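Local coordinates for nucleocapsid protein (Schmallenberg virus, PDB 4JNG) that encapsidates the viral genomic RNA, protecting it from nucleases and forming the helical nucleocapsid that serves as template for transcription and replication, at residues Leu100-Trp103 / Ile104-Cys108; Val112-Leu115 / Ala116-Ser119; Lys130-Thr133 / Trp134-Tyr138; Ala204-Ser207 / Val208-Ala212. All coordinates share one frame; numbering follows the deposited sequence.

Contact 1. Residues Leu100-Trp103 / Ile104-Cys108; sequences LARW and IADTC
Arg102 reaches one turn along helix 93-110 to Asp106, closing an i to i+4 salt bridge in which Arg102 NH1 lies 2.9 Å from Asp106 OD2. The oxygen sits at the edge of the guanidinium, in its plane, and offers its syn lone pair, while the carboxylate plane is turned 76° against the guanidinium. Arg102 sets out with CG trans to its backbone N (chi1 168°); the later bends at chi2 and chi3 bring NH1 back to the acid.

One residue on, the same spacing joins Trp103 and Thr107. Thr107 OG1 donates to Trp103 O at 2.8 Å, and Thr107 N donates to that oxygen from the opposite face of the carbonyl at 2.9 Å, so one acceptor is gripped by two donors of a single residue. Thr107 OG1 also stands over one face of the indole, displaced toward its rim, 3.7 Å from Trp103 CE2. Along the helix Ile104 CG1 lies 3.8 Å from Trp103 CE3, the two side chains crossing at about a right angle.

Farther out, Arg102 NH2 has its stronger partner in Glu21, and Tyr24 meets the guanidinium as a cation-pi neighbour. Asp106 OD2 makes a weak hydrogen bond to Tyr24 OH. Leu100 and Ile104 pack onto helix 37-45, and Ala105 onto helix 138-142.

Held between Glu21 and Asp106, the guanidinium is probably restricted in its rotation, and its positive charge is probably balanced locally by the two acids, which would themselves be favoured in their ionised form.

Contact 2. Residues Val112-Leu115 / Ala116-Ser119; sequences VLKL and AEAS
Lys114 and Glu117 run side by side, pointing the same way, as an i to i+3 pair on the first turns of helix 112-121. The salt bridge between them is long and weak, with Lys114 NZ 3.5 Å from Glu117 OE1. More intimate is the aliphatic part: the lysine chain bends at chi2 (-74°), which lays Lys114 CD alongside the carboxylate, 3.2 Å from Glu117 OE1. Glu117 reaches this place by an uncommon route for a helix, CG tucked between the backbone N and the carbonyl carbon (chi1 43°), with the chain extended beyond it. Glu117 CG thereby comes over the preceding turn, 3.3 Å from Leu113 O.

Leu113, four residues before Glu117, slants across its chain, and Leu113 CD2 comes 3.9 Å from Glu117 OE1. The carboxylate oxygen thus meets both the lysine and a leucine methyl.

Beneath them the regular i to i+4 bonds run on, Ala118 N to Lys114 O being close to straight at 170°. Leu115 and Ala118 face Cys108 of helix 93-110, and Trp134 packs on both as well as on Ser119. Ser119 folds its hydroxyl back onto the helix, and Ser119 OG donates to Ala116 O, three residues back, at 2.6 Å.

Contact 3. Residues Lys130-Thr133 / Trp134-Tyr138; sequences KGCT and WADGY
Thr133 and Asp136 close a single turn of 3-10 helix, residues 134-136, in the loop that leads from helix 112-121 to helix 138-142. Among the backbone hydrogen bonds, Asp136 N donates to Thr133 O at 3.1 Å, the donor standing well above the carbonyl plane, as in such a tight i to i+3 turn. Gly137, with a positive phi of 97°, is the N-cap of helix 138-142.

Of the van der Waals contacts, Cys132 SG lies 4.1 Å from Asp136 CB, and this buried side chain also packs on Ala127, Phe144 and Tyr141. Asp136 folds back toward residues 131-132, though the exact position of its carboxylate against the Cys132 carbonyl is doubtful. Trp134 CB touches the backbone just before it, 3.7 Å from Thr133 C.

Aromatic packing belongs to the Trp134 ring, which meets that of Tyr141 and lies on Leu115, Ala118 and Ser119 of helix 112-121 and on Ile104 of helix 93-110. A side-chain hydrogen bond adds to this hold on the neighbouring fold: Trp134 NE1 donates to Ile122 O. Back in the turn, the i to i+3 step is repeated one residue on, where Gly137 N donates to Trp134 O at 3.0 Å.

Contact 4. Residues Ala204-Ser207 / Val208-Ala212; sequences AFNS and VGQLA
Gln210 folds back over the C-terminal end of helix 198-209 to meet Asn206, four residues earlier. Gln210 CB lies 3.8 Å from Asn206 O. From there the chain bends at chi2 (90°), so that the amide returns over the last turn instead of running on outward. Gln210 CD comes 3.5 Å from Asn206 OD1. At the tip, Gln210 OE1 is 3.2 Å from that same Asn206 OD1, a contact of two acceptors that cannot be a bond, whereas Gln210 NE2 donates to Asn206 OD1 at 3.2 Å. Gln210 NE2 comes closer still to the backbone, 3.0 Å from Asn206 O, but at too poor an angle to bond.

The bond to OD1 is bent, 138° at the hydrogen, and the donor stands above the plane of the asparagine amide. The two amide planes are 76° apart. The first torsion of Asn206 carries its amide to the carbonyl side of the residue, where OD1 can meet the glutamine.

Under this amide pair the helix runs out. Val208 N to Ala204 O is nearly straight, and Gly209 N still bonds to Phe205 O, but Gln210 N is shared weakly between Asn206 O and Ser207 O. Leu211 N then turns to Val208 O.

On its inner side the turn lies against helix 158-168: Val208 packs on Tyr158, Val161 and His165, while Phe205 stacks its ring on that of His165 and accepts a hydrogen bond from it at its carbonyl. Phe205 also touches Gln227 of the second subunit. Past the helix end, Leu211 packs on Met140 of helix 138-142 and on Phe144.

How the contacts relate
From the N terminus the contacts come strictly in series, each within one continuous stretch, so none nests in or crosses another; contact 3 closes a 3-10 turn. Contact 1 lies within helix 93-110; contact 2 follows on helix 112-121, and the two helices touch where Cys108 meets Leu115 and Ala118. Contact 3, in the loop before helix 138-142, reaches back to both: Trp134 to Leu115 and Ile104, Tyr138 to Ala105. Contact 4, at the end of helix 198-209, rejoins contact 3 through Leu211, which packs on Lys130, Gly131 and Asp136. Contacts 1 and 2 stay about 15 Å from contact 4, nearest atoms.

Contact 1. Residues Leu100-Trp103 / Ile104-Cys108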
loop_
_atom_site.group_PDB
_atom_site.type_symbol
_atom_site.label_atom_id
_atom_site.label_comp_id
_atom_site.label_asym_id
_atom_site.label_seq_id
_atom_site.Cartn_x
_atom_site.Cartn_y
_atom_site.Cartn_z
ATOM N N LEU B 100 -10.722 -30.369 -7.072
ATOM C CA LEU B 100 -12.055 -30.545 -6.458
ATOM C C LEU B 100 -13.182 -30.169 -7.412
ATOM O O LEU B 100 -14.193 -30.866 -7.483
ATOM C CB LEU B 100 -12.194 -29.765 -5.146
ATOM C CG LEU B 100 -11.500 -30.315 -3.897
ATOM C CD1 LEU B 100 -11.564 -29.284 -2.777
ATOM C CD2 LEU B 100 -12.103 -31.637 -3.413
ATOM N N ALA B 101 -13.010 -29.072 -8.140
ATOM C CA ALA B 101 -13.956 -28.686 -9.195
ATOM C C ALA B 101 -14.091 -29.789 -10.246
ATOM O O ALA B 101 -15.197 -30.134 -10.655
ATOM C CB ALA B 101 -13.530 -27.382 -9.853
ATOM N N ARG B 102 -12.957 -30.333 -10.666
ATOM C CA ARG B 102 -12.920 -31.418 -11.626
ATOM C C ARG B 102 -13.580 -32.683 -11.066
ATOM O O ARG B 102 -14.254 -33.405 -11.794
ATOM C CB ARG B 102 -11.471 -31.701 -12.028
ATOM C CG ARG B 102 -11.238 -32.989 -12.795
ATOM C CD ARG B 102 -11.757 -32.932 -14.212
ATOM N NE ARG B 102 -10.670 -33.267 -15.124
ATOM C CZ ARG B 102 -10.285 -34.500 -15.442
ATOM N NH1 ARG B 102 -10.900 -35.578 -14.959
ATOM N NH2 ARG B 102 -9.268 -34.654 -16.261
ATOM N N TRP B 103 -13.364 -32.953 -9.783
ATOM C CA TRP B 103 -13.993 -34.099 -9.132
ATOM C C TRP B 103 -15.517 -33.952 -9.143
ATOM O O TRP B 103 -16.220 -34.900 -9.474
ATOM C CB TRP B 103 -13.463 -34.284 -7.712
ATOM C CG TRP B 103 -14.196 -35.333 -6.940
ATOM C CD1 TRP B 103 -14.055 -36.682 -7.054
ATOM C CD2 TRP B 103 -15.200 -35.117 -5.950
ATOM N NE1 TRP B 103 -14.904 -37.327 -6.188
ATOM C CE2 TRP B 103 -15.626 -36.389 -5.501
ATOM C CE3 TRP B 103 -15.789 -33.974 -5.401
ATOM C CZ2 TRP B 103 -16.607 -36.547 -4.523
ATOM C CZ3 TRP B 103 -16.761 -34.129 -4.429
ATOM C CH2 TRP B 103 -17.167 -35.411 -4.003
ATOM N N ILE B 104 -16.008 -32.757 -8.816
ATOM C CA ILE B 104 -17.447 -32.494 -8.805
ATOM C C ILE B 104 -18.029 -32.732 -10.192
ATOM O O ILE B 104 -19.062 -33.401 -10.335
ATOM C CB ILE B 104 -17.787 -31.057 -8.346
ATOM C CG1 ILE B 104 -17.403 -30.846 -6.878
ATOM C CG2 ILE B 104 -19.280 -30.775 -8.502
ATOM C CD1 ILE B 104 -17.296 -29.388 -6.482
ATOM N N ALA B 105 -17.363 -32.182 -11.206
ATOM C CA ALA B 105 -17.809 -32.313 -12.581
ATOM C C ALA B 105 -17.799 -33.771 -13.039
ATOM O O ALA B 105 -18.748 -34.220 -13.698
ATOM C CB ALA B 105 -16.962 -31.449 -13.503
ATOM N N ASP B 106 -16.754 -34.516 -12.674
ATOM C CA ASP B 106 -16.701 -35.950 -12.976
ATOM C C ASP B 106 -17.834 -36.735 -12.304
ATOM O O ASP B 106 -18.346 -37.700 -12.871
ATOM C CB ASP B 106 -15.343 -36.554 -12.588
ATOM C CG ASP B 106 -14.228 -36.129 -13.531
ATOM O OD1 ASP B 106 -14.544 -35.706 -14.656
ATOM O OD2 ASP B 106 -13.036 -36.206 -13.148
ATOM N N THR B 107 -18.214 -36.320 -11.103
ATOM C CA THR B 107 -19.330 -36.937 -10.397
ATOM C C THR B 107 -20.683 -36.497 -10.974
ATOM O O THR B 107 -21.640 -37.256 -10.938
ATOM C CB THR B 107 -19.282 -36.607 -8.892
ATOM O OG1 THR B 107 -17.959 -36.835 -8.391
ATOM C CG2 THR B 107 -20.261 -37.476 -8.129
ATOM N N CYS B 108 -20.749 -35.278 -11.509
ATOM C CA CYS B 108 -22.007 -34.699 -12.000
ATOM C C CYS B 108 -22.326 -35.113 -13.427
ATOM O O CYS B 108 -23.497 -35.223 -13.803
ATOM C CB CYS B 108 -21.969 -33.172 -11.916
ATOM S SG CYS B 108 -22.178 -32.542 -10.241
#

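Contact 2. Residues Val112-Leu115 / Ala116-Ser119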
loop_
_atom_site.group_PDB
_atom_site.type_symbol
_atom_site.label_atom_id
_atom_site.label_comp_id
_atom_site.label_asym_id
_atom_site.label_seq_id
_atom_site.Cartn_x
_atom_site.Cartn_y
_atom_site.Cartn_z
ATOM N N VAL B 112 -27.769 -37.638 -13.104
ATOM C CA VAL B 112 -28.721 -36.577 -12.793
ATOM C C VAL B 112 -28.890 -36.398 -11.273
ATOM O O VAL B 112 -29.000 -35.273 -10.786
ATOM C CB VAL B 112 -30.078 -36.871 -13.482
ATOM C CG1 VAL B 112 -31.192 -35.977 -12.952
ATOM C CG2 VAL B 112 -29.940 -36.706 -14.992
ATOM N N LEU B 113 -28.887 -37.507 -10.533
ATOM C CA LEU B 113 -29.002 -37.466 -9.072
ATOM C C LEU B 113 -27.829 -36.715 -8.427
ATOM O O LEU B 113 -28.047 -35.844 -7.589
ATOM C CB LEU B 113 -29.123 -38.885 -8.485
ATOM C CG LEU B 113 -29.801 -38.985 -7.111
ATOM C CD1 LEU B 113 -30.210 -40.422 -6.780
ATOM C CD2 LEU B 113 -28.930 -38.411 -6.005
ATOM N N LYS B 114 -26.598 -37.033 -8.827
ATOM C CA LYS B 114 -25.414 -36.342 -8.289
ATOM C C LYS B 114 -25.413 -34.855 -8.636
ATOM O O LYS B 114 -25.073 -34.019 -7.796
ATOM C CB LYS B 114 -24.111 -36.982 -8.777
ATOM C CG LYS B 114 -23.865 -38.392 -8.275
ATOM C CD LYS B 114 -23.463 -38.439 -6.814
ATOM C CE LYS B 114 -23.461 -39.870 -6.304
ATOM N NZ LYS B 114 -23.159 -39.940 -4.850
ATOM N N LEU B 115 -25.790 -34.524 -9.868
ATOM C CA LEU B 115 -25.934 -33.130 -10.257
ATOM C C LEU B 115 -26.908 -32.398 -9.331
ATOM O O LEU B 115 -26.585 -31.330 -8.813
ATOM C CB LEU B 115 -26.394 -33.017 -11.709
ATOM C CG LEU B 115 -26.541 -31.590 -12.247
ATOM C CD1 LEU B 115 -25.318 -30.758 -11.897
ATOM C CD2 LEU B 115 -26.766 -31.602 -13.753
ATOM N N ALA B 116 -28.084 -32.990 -9.103
ATOM C CA ALA B 116 -29.112 -32.371 -8.266
ATOM C C ALA B 116 -28.618 -32.074 -6.847
ATOM O O ALA B 116 -28.889 -30.998 -6.309
ATOM C CB ALA B 116 -30.375 -33.233 -8.230
ATOM N N GLU B 117 -27.886 -33.006 -6.242
ATOM C CA GLU B 117 -27.351 -32.757 -4.890
ATOM C C GLU B 117 -26.186 -31.754 -4.890
ATOM O O GLU B 117 -26.134 -30.871 -4.026
ATOM C CB GLU B 117 -26.992 -34.045 -4.126
ATOM C CG GLU B 117 -26.268 -35.135 -4.896
ATOM C CD GLU B 117 -26.049 -36.394 -4.066
ATOM O OE1 GLU B 117 -25.466 -37.370 -4.586
ATOM O OE2 GLU B 117 -26.468 -36.422 -2.891
ATOM N N ALA B 118 -25.270 -31.860 -5.850
ATOM C CA ALA B 118 -24.193 -30.864 -5.953
ATOM C C ALA B 118 -24.811 -29.479 -6.038
ATOM O O ALA B 118 -24.406 -28.572 -5.326
ATOM C CB ALA B 118 -23.309 -31.119 -7.159
ATOM N N SER B 119 -25.833 -29.345 -6.879
ATOM C CA SER B 119 -26.504 -28.060 -7.098
ATOM C C SER B 119 -27.156 -27.485 -5.837
ATOM O O SER B 119 -27.271 -26.266 -5.704
ATOM C CB SER B 119 -27.528 -28.171 -8.238
ATOM O OG SER B 119 -28.693 -28.887 -7.839
#

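Contact 3. Residues Lys130-Thr133 / Trp134-Tyr138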
loop_
_atom_site.group_PDB
_atom_site.type_symbol
_atom_site.label_atom_id
_atom_site.label_comp_id
_atom_site.label_asym_id
_atom_site.label_seq_id
_atom_site.Cartn_x
_atom_site.Cartn_y
_atom_site.Cartn_z
ATOM N N LYS B 130 -21.074 -12.923 -11.121
ATOM C CA LYS B 130 -21.227 -12.698 -12.560
ATOM C C LYS B 130 -22.580 -13.178 -13.119
ATOM O O LYS B 130 -22.763 -13.232 -14.337
ATOM C CB LYS B 130 -20.078 -13.383 -13.310
ATOM C CG LYS B 130 -18.742 -12.664 -13.181
ATOM C CD LYS B 130 -18.738 -11.362 -13.967
ATOM C CE LYS B 130 -17.325 -10.852 -14.225
ATOM N NZ LYS B 130 -17.233 -10.156 -15.540
ATOM N N GLY B 131 -23.519 -13.509 -12.235
ATOM C CA GLY B 131 -24.845 -13.998 -12.625
ATOM C C GLY B 131 -24.912 -15.417 -13.181
ATOM O O GLY B 131 -25.714 -15.683 -14.079
ATOM N N CYS B 132 -24.112 -16.343 -12.645
ATOM C CA CYS B 132 -24.014 -17.685 -13.248
ATOM C C CYS B 132 -25.093 -18.680 -12.774
ATOM O O CYS B 132 -26.024 -18.965 -13.519
ATOM C CB CYS B 132 -22.602 -18.265 -13.098
ATOM S SG CYS B 132 -22.221 -19.612 -14.249
ATOM N N THR B 133 -24.978 -19.192 -11.551
ATOM C CA THR B 133 -25.850 -20.276 -11.031
ATOM C C THR B 133 -25.704 -21.630 -11.739
ATOM O O THR B 133 -25.309 -21.718 -12.903
ATOM C CB THR B 133 -27.363 -19.915 -10.996
ATOM O OG1 THR B 133 -27.877 -19.765 -12.327
ATOM C CG2 THR B 133 -27.609 -18.649 -10.193
ATOM N N TRP B 134 -26.061 -22.686 -11.012
ATOM C CA TRP B 134 -26.036 -24.054 -11.537
ATOM C C TRP B 134 -26.937 -24.208 -12.757
ATOM O O TRP B 134 -26.774 -25.148 -13.535
ATOM C CB TRP B 134 -26.475 -25.048 -10.460
ATOM C CG TRP B 134 -25.431 -25.361 -9.422
ATOM C CD1 TRP B 134 -25.254 -24.741 -8.219
ATOM C CD2 TRP B 134 -24.444 -26.397 -9.485
ATOM N NE1 TRP B 134 -24.212 -25.321 -7.530
ATOM C CE2 TRP B 134 -23.700 -26.342 -8.285
ATOM C CE3 TRP B 134 -24.116 -27.369 -10.438
ATOM C CZ2 TRP B 134 -22.643 -27.221 -8.016
ATOM C CZ3 TRP B 134 -23.068 -28.242 -10.168
ATOM C CH2 TRP B 134 -22.344 -28.160 -8.969
ATOM N N ALA B 135 -27.884 -23.282 -12.903
ATOM C CA ALA B 135 -28.793 -23.230 -14.046
ATOM C C ALA B 135 -28.074 -23.195 -15.383
ATOM O O ALA B 135 -28.538 -23.794 -16.352
ATOM C CB ALA B 135 -29.709 -22.021 -13.925
ATOM N N ASP B 136 -26.939 -22.502 -15.432
ATOM C CA ASP B 136 -26.160 -22.379 -16.666
ATOM C C ASP B 136 -25.353 -23.636 -16.997
ATOM O O ASP B 136 -24.590 -23.644 -17.966
ATOM C CB ASP B 136 -25.231 -21.162 -16.581
ATOM C CG ASP B 136 -25.988 -19.844 -16.635
ATOM O OD1 ASP B 136 -26.891 -19.701 -17.490
ATOM O OD2 ASP B 136 -25.670 -18.940 -15.837
ATOM N N GLY B 137 -25.523 -24.696 -16.208
ATOM C CA GLY B 137 -24.817 -25.948 -16.446
ATOM C C GLY B 137 -23.573 -26.058 -15.589
ATOM O O GLY B 137 -22.931 -25.053 -15.263
ATOM N N TYR B 138 -23.235 -27.290 -15.226
ATOM C CA TYR B 138 -22.118 -27.557 -14.317
ATOM C C TYR B 138 -20.760 -27.091 -14.857
ATOM O O TYR B 138 -19.923 -26.642 -14.082
ATOM C CB TYR B 138 -22.073 -29.045 -13.926
ATOM C CG TYR B 138 -21.572 -29.970 -15.011
ATOM C CD1 TYR B 138 -22.334 -30.223 -16.152
ATOM C CD2 TYR B 138 -20.335 -30.592 -14.901
ATOM C CE1 TYR B 138 -21.870 -31.059 -17.151
ATOM C CE2 TYR B 138 -19.864 -31.431 -15.894
ATOM C CZ TYR B 138 -20.633 -31.664 -17.016
ATOM O OH TYR B 138 -20.167 -32.504 -18.004
#

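Contact 4. Residues Ala204-Ser207 / Val208-Ala212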
loop_
_atom_site.group_PDB
_atom_site.type_symbol
_atom_site.label_atom_id
_atom_site.label_comp_id
_atom_site.label_asym_id
_atom_site.label_seq_id
_atom_site.Cartn_x
_atom_site.Cartn_y
_atom_site.Cartn_z
ATOM N N ALA B 204 -18.105 -21.054 -26.956
ATOM C CA ALA B 204 -18.101 -20.904 -25.492
ATOM C C ALA B 204 -17.892 -19.448 -25.041
ATOM O O ALA B 204 -18.466 -19.017 -24.034
ATOM C CB ALA B 204 -17.048 -21.806 -24.866
ATOM N N PHE B 205 -17.067 -18.704 -25.779
ATOM C CA PHE B 205 -16.903 -17.266 -25.553
ATOM C C PHE B 205 -18.260 -16.560 -25.650
ATOM O O PHE B 205 -18.580 -15.692 -24.831
ATOM C CB PHE B 205 -15.927 -16.679 -26.583
ATOM C CG PHE B 205 -15.658 -15.205 -26.404
ATOM C CD1 PHE B 205 -14.800 -14.757 -25.406
ATOM C CD2 PHE B 205 -16.256 -14.265 -27.236
ATOM C CE1 PHE B 205 -14.549 -13.406 -25.235
ATOM C CE2 PHE B 205 -16.005 -12.909 -27.073
ATOM C CZ PHE B 205 -15.152 -12.480 -26.070
ATOM N N ASN B 206 -19.039 -16.954 -26.660
ATOM C CA ASN B 206 -20.400 -16.465 -26.875
ATOM C C ASN B 206 -21.340 -16.858 -25.729
ATOM O O ASN B 206 -22.115 -16.029 -25.244
ATOM C CB ASN B 206 -20.933 -17.002 -28.213
ATOM C CG ASN B 206 -22.240 -16.355 -28.632
ATOM O OD1 ASN B 206 -22.361 -15.130 -28.652
ATOM N ND2 ASN B 206 -23.225 -17.176 -28.985
ATOM N N SER B 207 -21.261 -18.116 -25.297
ATOM C CA SER B 207 -22.075 -18.610 -24.173
ATOM C C SER B 207 -21.891 -17.761 -22.915
ATOM O O SER B 207 -22.869 -17.306 -22.321
ATOM C CB SER B 207 -21.747 -20.074 -23.865
ATOM O OG SER B 207 -22.420 -20.940 -24.764
ATOM N N VAL B 208 -20.635 -17.539 -22.530
ATOM C CA VAL B 208 -20.312 -16.681 -21.384
ATOM C C VAL B 208 -20.616 -15.228 -21.713
ATOM O O VAL B 208 -20.956 -14.447 -20.827
ATOM C CB VAL B 208 -18.827 -16.795 -20.962
ATOM C CG1 VAL B 208 -18.512 -15.854 -19.801
ATOM C CG2 VAL B 208 -18.503 -18.226 -20.572
ATOM N N GLY B 209 -20.484 -14.873 -22.988
ATOM C CA GLY B 209 -20.775 -13.519 -23.450
ATOM C C GLY B 209 -22.234 -13.113 -23.321
ATOM O O GLY B 209 -22.553 -11.921 -23.352
ATOM N N GLN B 210 -23.129 -14.093 -23.202
ATOM C CA GLN B 210 -24.559 -13.816 -23.016
ATOM C C GLN B 210 -25.004 -13.997 -21.559
ATOM O O GLN B 210 -26.199 -13.968 -21.256
ATOM C CB GLN B 210 -25.411 -14.668 -23.973
ATOM C CG GLN B 210 -25.854 -13.934 -25.238
ATOM C CD GLN B 210 -24.868 -14.058 -26.387
ATOM O OE1 GLN B 210 -25.222 -14.522 -27.471
ATOM N NE2 GLN B 210 -23.629 -13.644 -26.157
ATOM N N LEU B 211 -24.034 -14.172 -20.666
ATOM C CA LEU B 211 -24.271 -14.164 -19.227
ATOM C C LEU B 211 -24.531 -12.728 -18.767
ATOM O O LEU B 211 -24.237 -11.773 -19.495
ATOM C CB LEU B 211 -23.041 -14.720 -18.504
ATOM C CG LEU B 211 -23.174 -15.125 -17.032
ATOM C CD1 LEU B 211 -24.088 -16.333 -16.897
ATOM C CD2 LEU B 211 -21.801 -15.400 -16.432
ATOM N N ALA B 212 -25.080 -12.579 -17.566
ATOM C CA ALA B 212 -25.329 -11.263 -16.988
ATOM C C ALA B 212 -24.062 -10.593 -16.456
ATOM O O ALA B 212 -23.258 -11.214 -15.774
ATOM C CB ALA B 212 -26.360 -11.365 -15.882
#